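Long-range contact in MmeI (Methylophilus methylotrophus, PDB 5HR4), which is a single-chain restriction-modification enzyme that recognises and cuts DNA and probably methylates adenine in it, using S-adenosyl-L-methionine: residues I749-I760 with R804-S812. Residues are numbered along the deposited sequence; the frame is centred on the assembly and turned at random.
Sequences IPETSSENRQFI and RLESRYRYS. With nucleotides of chain C; nucleotides of chain B.
Leu805 meets Thr752 methyl to methyl, CD1 to CG2 at 3.7 Å, and both leucine branches lie against the guanine of DG6 of chain C. Past Glu806 and Ser807, Arg808 bends at its CB-CG bond (chi2 -85°), its guanidinium 12° from the Glu755 carboxylate plane, and NH1 makes a salt bridge to OE2 at 2.9 Å. Its NH2 pairs with Glu806, while NE donates to DG6 O6 at 2.8 Å. Tyr809 and Ser753 form an antiparallel hydrogen-bonded pair. The tyrosine ring slides beneath the Ser754-Arg757 beta turn, with Glu755 CA over its face, 3.6 Å from the centroid. Its OH reaches the carbonyl O of Arg757 at 2.6 Å and that of Glu755 at 2.7 Å. With an alanine here, the carbonyls of Glu755 and Arg757 would probably lose the hydroxyl that joins them, and a gap is likely to open under the turn carrying Arg757, which grips the DG6 phosphate. Arg810 points its guanidinium to the phosphate of DC5 of chain B, and water 2 links its NE to Thr752 OG1. Tyr811 N donates to Glu751 O at 2.7 Å, and its ring takes Ile749 CG2 on one face. Within the target recognition domain, this small sheet and its flanking loop residues bring base reading and phosphate anchoring together on both DNA strands: Arg808 and Glu751, which accepts from DC5 N4, address bases while Arg757 and Arg810 hold the backbones.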
# COMPACT_ATOMS: atom_id res chain seq x y z
N ILE A 749 -19.40 -14.01 17.56
CA ILE A 749 -19.16 -13.54 16.19
C ILE A 749 -17.66 -13.49 15.96
O ILE A 749 -16.96 -12.74 16.64
CB ILE A 749 -19.78 -12.16 15.93
CG1 ILE A 749 -21.26 -12.10 16.33
CG2 ILE A 749 -19.57 -11.78 14.47
CD1 ILE A 749 -21.51 -11.77 17.81
N PRO A 750 -17.11 -14.25 15.02
CA PRO A 750 -15.67 -14.17 14.75
C PRO A 750 -15.25 -12.81 14.23
O PRO A 750 -15.99 -12.15 13.48
CB PRO A 750 -15.45 -15.26 13.69
CG PRO A 750 -16.54 -16.25 13.97
CD PRO A 750 -17.73 -15.41 14.36
N GLU A 751 -14.04 -12.39 14.58
CA GLU A 751 -13.61 -11.04 14.24
C GLU A 751 -13.10 -10.94 12.81
O GLU A 751 -13.50 -10.05 12.06
CB GLU A 751 -12.56 -10.55 15.23
CG GLU A 751 -12.28 -9.06 15.16
CD GLU A 751 -10.80 -8.76 15.02
OE1 GLU A 751 -10.09 -9.58 14.38
OE2 GLU A 751 -10.35 -7.72 15.54
N THR A 752 -12.22 -11.86 12.40
CA THR A 752 -11.52 -11.78 11.12
C THR A 752 -11.72 -13.09 10.38
O THR A 752 -11.35 -14.15 10.90
CB THR A 752 -10.03 -11.51 11.37
OG1 THR A 752 -9.92 -10.34 12.18
CG2 THR A 752 -9.26 -11.31 10.09
N SER A 753 -12.29 -13.03 9.17
CA SER A 753 -12.77 -14.25 8.51
C SER A 753 -13.00 -14.01 7.02
O SER A 753 -13.24 -12.88 6.59
CB SER A 753 -14.06 -14.77 9.14
OG SER A 753 -15.09 -13.80 9.05
N SER A 754 -12.98 -15.11 6.26
CA SER A 754 -12.83 -15.08 4.81
C SER A 754 -13.93 -14.30 4.10
O SER A 754 -15.12 -14.49 4.36
CB SER A 754 -12.79 -16.52 4.27
OG SER A 754 -12.52 -16.53 2.88
N GLU A 755 -13.54 -13.43 3.18
CA GLU A 755 -14.55 -12.69 2.44
C GLU A 755 -15.31 -13.55 1.44
O GLU A 755 -16.34 -13.12 0.94
CB GLU A 755 -13.93 -11.47 1.74
CG GLU A 755 -12.90 -11.75 0.65
CD GLU A 755 -11.54 -12.25 1.17
OE1 GLU A 755 -11.46 -12.76 2.31
OE2 GLU A 755 -10.55 -12.15 0.42
N ASN A 756 -14.83 -14.78 1.19
CA ASN A 756 -15.48 -15.68 0.23
C ASN A 756 -16.79 -16.27 0.74
O ASN A 756 -17.47 -16.95 -0.03
CB ASN A 756 -14.53 -16.84 -0.16
CG ASN A 756 -13.28 -16.38 -0.95
OD1 ASN A 756 -13.26 -15.34 -1.63
ND2 ASN A 756 -12.22 -17.19 -0.87
N ARG A 757 -17.15 -16.04 2.00
CA ARG A 757 -18.41 -16.51 2.56
C ARG A 757 -19.47 -15.43 2.41
O ARG A 757 -19.17 -14.24 2.45
CB ARG A 757 -18.25 -16.88 4.04
CG ARG A 757 -17.18 -17.92 4.28
CD ARG A 757 -17.34 -18.65 5.60
NE ARG A 757 -16.13 -19.43 5.84
CZ ARG A 757 -15.13 -19.02 6.61
NH1 ARG A 757 -15.21 -17.85 7.23
NH2 ARG A 757 -14.05 -19.78 6.75
N GLN A 758 -20.72 -15.85 2.22
CA GLN A 758 -21.81 -14.91 2.04
C GLN A 758 -22.38 -14.48 3.38
O GLN A 758 -23.07 -13.45 3.45
CB GLN A 758 -22.90 -15.51 1.15
N PHE A 759 -22.12 -15.25 4.43
CA PHE A 759 -22.52 -14.96 5.79
C PHE A 759 -21.31 -15.20 6.68
O PHE A 759 -20.51 -16.10 6.42
CB PHE A 759 -23.68 -15.85 6.23
CG PHE A 759 -24.78 -15.94 5.23
CD1 PHE A 759 -25.80 -15.00 5.20
CD2 PHE A 759 -24.81 -16.97 4.29
CE1 PHE A 759 -26.83 -15.07 4.25
CE2 PHE A 759 -25.83 -17.06 3.34
CZ PHE A 759 -26.84 -16.11 3.33
N ILE A 760 -21.16 -14.38 7.72
CA ILE A 760 -20.15 -14.65 8.74
C ILE A 760 -20.65 -15.77 9.64
O ILE A 760 -21.69 -15.60 10.30
CB ILE A 760 -19.82 -13.41 9.57
CG1 ILE A 760 -19.17 -12.34 8.71
CG2 ILE A 760 -18.85 -13.75 10.68
CD1 ILE A 760 -18.66 -11.17 9.50
N ARG A 804 -11.42 -4.10 6.93
CA ARG A 804 -10.91 -5.33 6.37
C ARG A 804 -9.46 -5.48 6.76
O ARG A 804 -8.77 -4.50 7.07
CB ARG A 804 -11.04 -5.39 4.83
CG ARG A 804 -12.41 -5.12 4.24
CD ARG A 804 -13.27 -6.36 4.24
NE ARG A 804 -14.61 -6.11 3.71
CZ ARG A 804 -15.08 -6.64 2.59
NH1 ARG A 804 -14.33 -7.46 1.85
NH2 ARG A 804 -16.31 -6.35 2.20
N LEU A 805 -9.02 -6.74 6.75
CA LEU A 805 -7.62 -7.15 6.81
C LEU A 805 -7.23 -7.64 5.42
O LEU A 805 -7.63 -8.74 5.03
CB LEU A 805 -7.41 -8.24 7.85
CG LEU A 805 -6.00 -8.52 8.38
CD1 LEU A 805 -6.05 -9.67 9.38
CD2 LEU A 805 -5.00 -8.83 7.28
N GLU A 806 -6.38 -6.88 4.72
CA GLU A 806 -6.30 -6.96 3.26
C GLU A 806 -7.74 -6.88 2.78
O GLU A 806 -8.28 -5.79 2.60
CB GLU A 806 -5.60 -8.24 2.76
CG GLU A 806 -4.07 -8.15 2.61
CD GLU A 806 -3.42 -9.33 1.85
OE1 GLU A 806 -3.97 -10.47 1.86
OE2 GLU A 806 -2.33 -9.11 1.24
N SER A 807 -8.39 -8.03 2.64
CA SER A 807 -9.76 -8.06 2.16
C SER A 807 -10.69 -8.95 2.99
O SER A 807 -11.90 -8.92 2.74
CB SER A 807 -9.80 -8.51 0.69
OG SER A 807 -9.55 -7.41 -0.20
N ARG A 808 -10.18 -9.72 3.95
CA ARG A 808 -11.08 -10.53 4.77
C ARG A 808 -12.01 -9.62 5.55
O ARG A 808 -11.66 -8.49 5.89
CB ARG A 808 -10.33 -11.44 5.74
CG ARG A 808 -8.95 -11.76 5.36
CD ARG A 808 -8.83 -12.90 4.42
NE ARG A 808 -7.54 -12.75 3.77
CZ ARG A 808 -7.35 -12.01 2.69
NH1 ARG A 808 -8.39 -11.39 2.13
NH2 ARG A 808 -6.14 -11.90 2.15
N TYR A 809 -13.23 -10.10 5.81
CA TYR A 809 -14.12 -9.39 6.70
C TYR A 809 -13.38 -9.13 8.01
O TYR A 809 -12.62 -9.98 8.48
CB TYR A 809 -15.39 -10.19 6.96
CG TYR A 809 -16.15 -10.62 5.74
CD1 TYR A 809 -16.13 -9.85 4.58
CD2 TYR A 809 -16.89 -11.80 5.73
CE1 TYR A 809 -16.81 -10.24 3.45
CE2 TYR A 809 -17.58 -12.19 4.60
CZ TYR A 809 -17.54 -11.40 3.45
OH TYR A 809 -18.23 -11.78 2.32
N ARG A 810 -13.56 -7.94 8.57
CA ARG A 810 -13.17 -7.66 9.95
C ARG A 810 -14.37 -7.07 10.65
O ARG A 810 -14.82 -5.98 10.30
CB ARG A 810 -11.98 -6.70 10.05
CG ARG A 810 -11.60 -6.48 11.51
CD ARG A 810 -10.49 -5.46 11.71
NE ARG A 810 -9.27 -5.88 11.06
CZ ARG A 810 -8.64 -5.15 10.15
NH1 ARG A 810 -9.13 -3.96 9.84
NH2 ARG A 810 -7.52 -5.60 9.58
N TYR A 811 -14.90 -7.79 11.63
CA TYR A 811 -16.06 -7.28 12.32
C TYR A 811 -15.61 -6.33 13.41
O TYR A 811 -14.48 -6.39 13.89
CB TYR A 811 -16.88 -8.43 12.91
CG TYR A 811 -18.30 -8.04 13.22
CD1 TYR A 811 -18.63 -7.42 14.41
CD2 TYR A 811 -19.33 -8.27 12.30
CE1 TYR A 811 -19.93 -7.05 14.69
CE2 TYR A 811 -20.65 -7.89 12.57
CZ TYR A 811 -20.94 -7.28 13.77
OH TYR A 811 -22.22 -6.89 14.07
N SER A 812 -16.50 -5.43 13.81
CA SER A 812 -16.24 -4.69 15.03
C SER A 812 -17.54 -4.09 15.54
O SER A 812 -18.30 -3.50 14.76
CB SER A 812 -15.21 -3.59 14.81
OG SER A 812 -15.83 -2.50 14.17
P DG C 6 -10.83 -18.40 8.31
OP1 DG C 6 -10.67 -19.87 8.48
OP2 DG C 6 -12.12 -17.83 7.82
O5' DG C 6 -10.45 -17.54 9.62
C5' DG C 6 -10.01 -18.14 10.79
C4' DG C 6 -8.76 -17.46 11.32
O4' DG C 6 -7.89 -17.04 10.26
C3' DG C 6 -8.96 -16.24 12.23
O3' DG C 6 -8.15 -16.45 13.33
C2' DG C 6 -8.43 -15.08 11.40
C1' DG C 6 -7.36 -15.77 10.56
N9 DG C 6 -7.14 -15.12 9.28
C8 DG C 6 -7.96 -15.23 8.18
N7 DG C 6 -7.52 -14.57 7.15
C5 DG C 6 -6.34 -13.99 7.59
C6 DG C 6 -5.43 -13.16 6.90
O6 DG C 6 -5.50 -12.77 5.73
N1 DG C 6 -4.36 -12.78 7.70
C2 DG C 6 -4.19 -13.16 9.01
N2 DG C 6 -3.08 -12.70 9.61
N3 DG C 6 -5.03 -13.94 9.67
C4 DG C 6 -6.09 -14.31 8.90
P DC B 5 -10.59 -1.12 11.27
OP1 DC B 5 -10.91 -0.00 10.34
OP2 DC B 5 -11.20 -2.45 11.15
O5' DC B 5 -9.03 -1.38 11.17
C5' DC B 5 -8.13 -0.34 11.38
C4' DC B 5 -6.80 -0.93 11.77
O4' DC B 5 -6.94 -1.66 12.99
C3' DC B 5 -6.28 -1.99 10.81
O3' DC B 5 -5.64 -1.36 9.74
C2' DC B 5 -5.31 -2.79 11.69
C1' DC B 5 -5.82 -2.50 13.11
N1 DC B 5 -6.23 -3.69 13.85
C2 DC B 5 -5.50 -4.06 14.98
O2 DC B 5 -4.51 -3.40 15.29
N3 DC B 5 -5.89 -5.15 15.69
C4 DC B 5 -6.98 -5.83 15.30
N4 DC B 5 -7.35 -6.90 16.03
C5 DC B 5 -7.73 -5.45 14.15
C6 DC B 5 -7.33 -4.38 13.47
P DT C 5 -10.16 -20.55 2.28
OP1 DT C 5 -11.12 -21.66 2.44
OP2 DT C 5 -10.42 -19.46 1.31
O5' DT C 5 -9.94 -19.87 3.73
C5' DT C 5 -9.02 -20.47 4.69
C4' DT C 5 -8.74 -19.52 5.84
O4' DT C 5 -7.46 -18.86 5.64
C3' DT C 5 -9.73 -18.37 5.99
O3' DT C 5 -9.69 -17.96 7.28
C2' DT C 5 -9.07 -17.30 5.13
C1' DT C 5 -7.68 -17.47 5.66
N1 DT C 5 -6.60 -16.74 4.93
C2 DT C 5 -5.43 -16.48 5.61
O2 DT C 5 -5.25 -16.85 6.75
N3 DT C 5 -4.50 -15.79 4.92
C4 DT C 5 -4.59 -15.32 3.63
O4 DT C 5 -3.66 -14.71 3.11
C5 DT C 5 -5.85 -15.60 2.94
C7 DT C 5 -6.08 -15.15 1.51
C6 DT C 5 -6.80 -16.29 3.64
O HOH W 1 -12.15 -5.69 15.70
O HOH W 2 -8.02 -8.07 11.62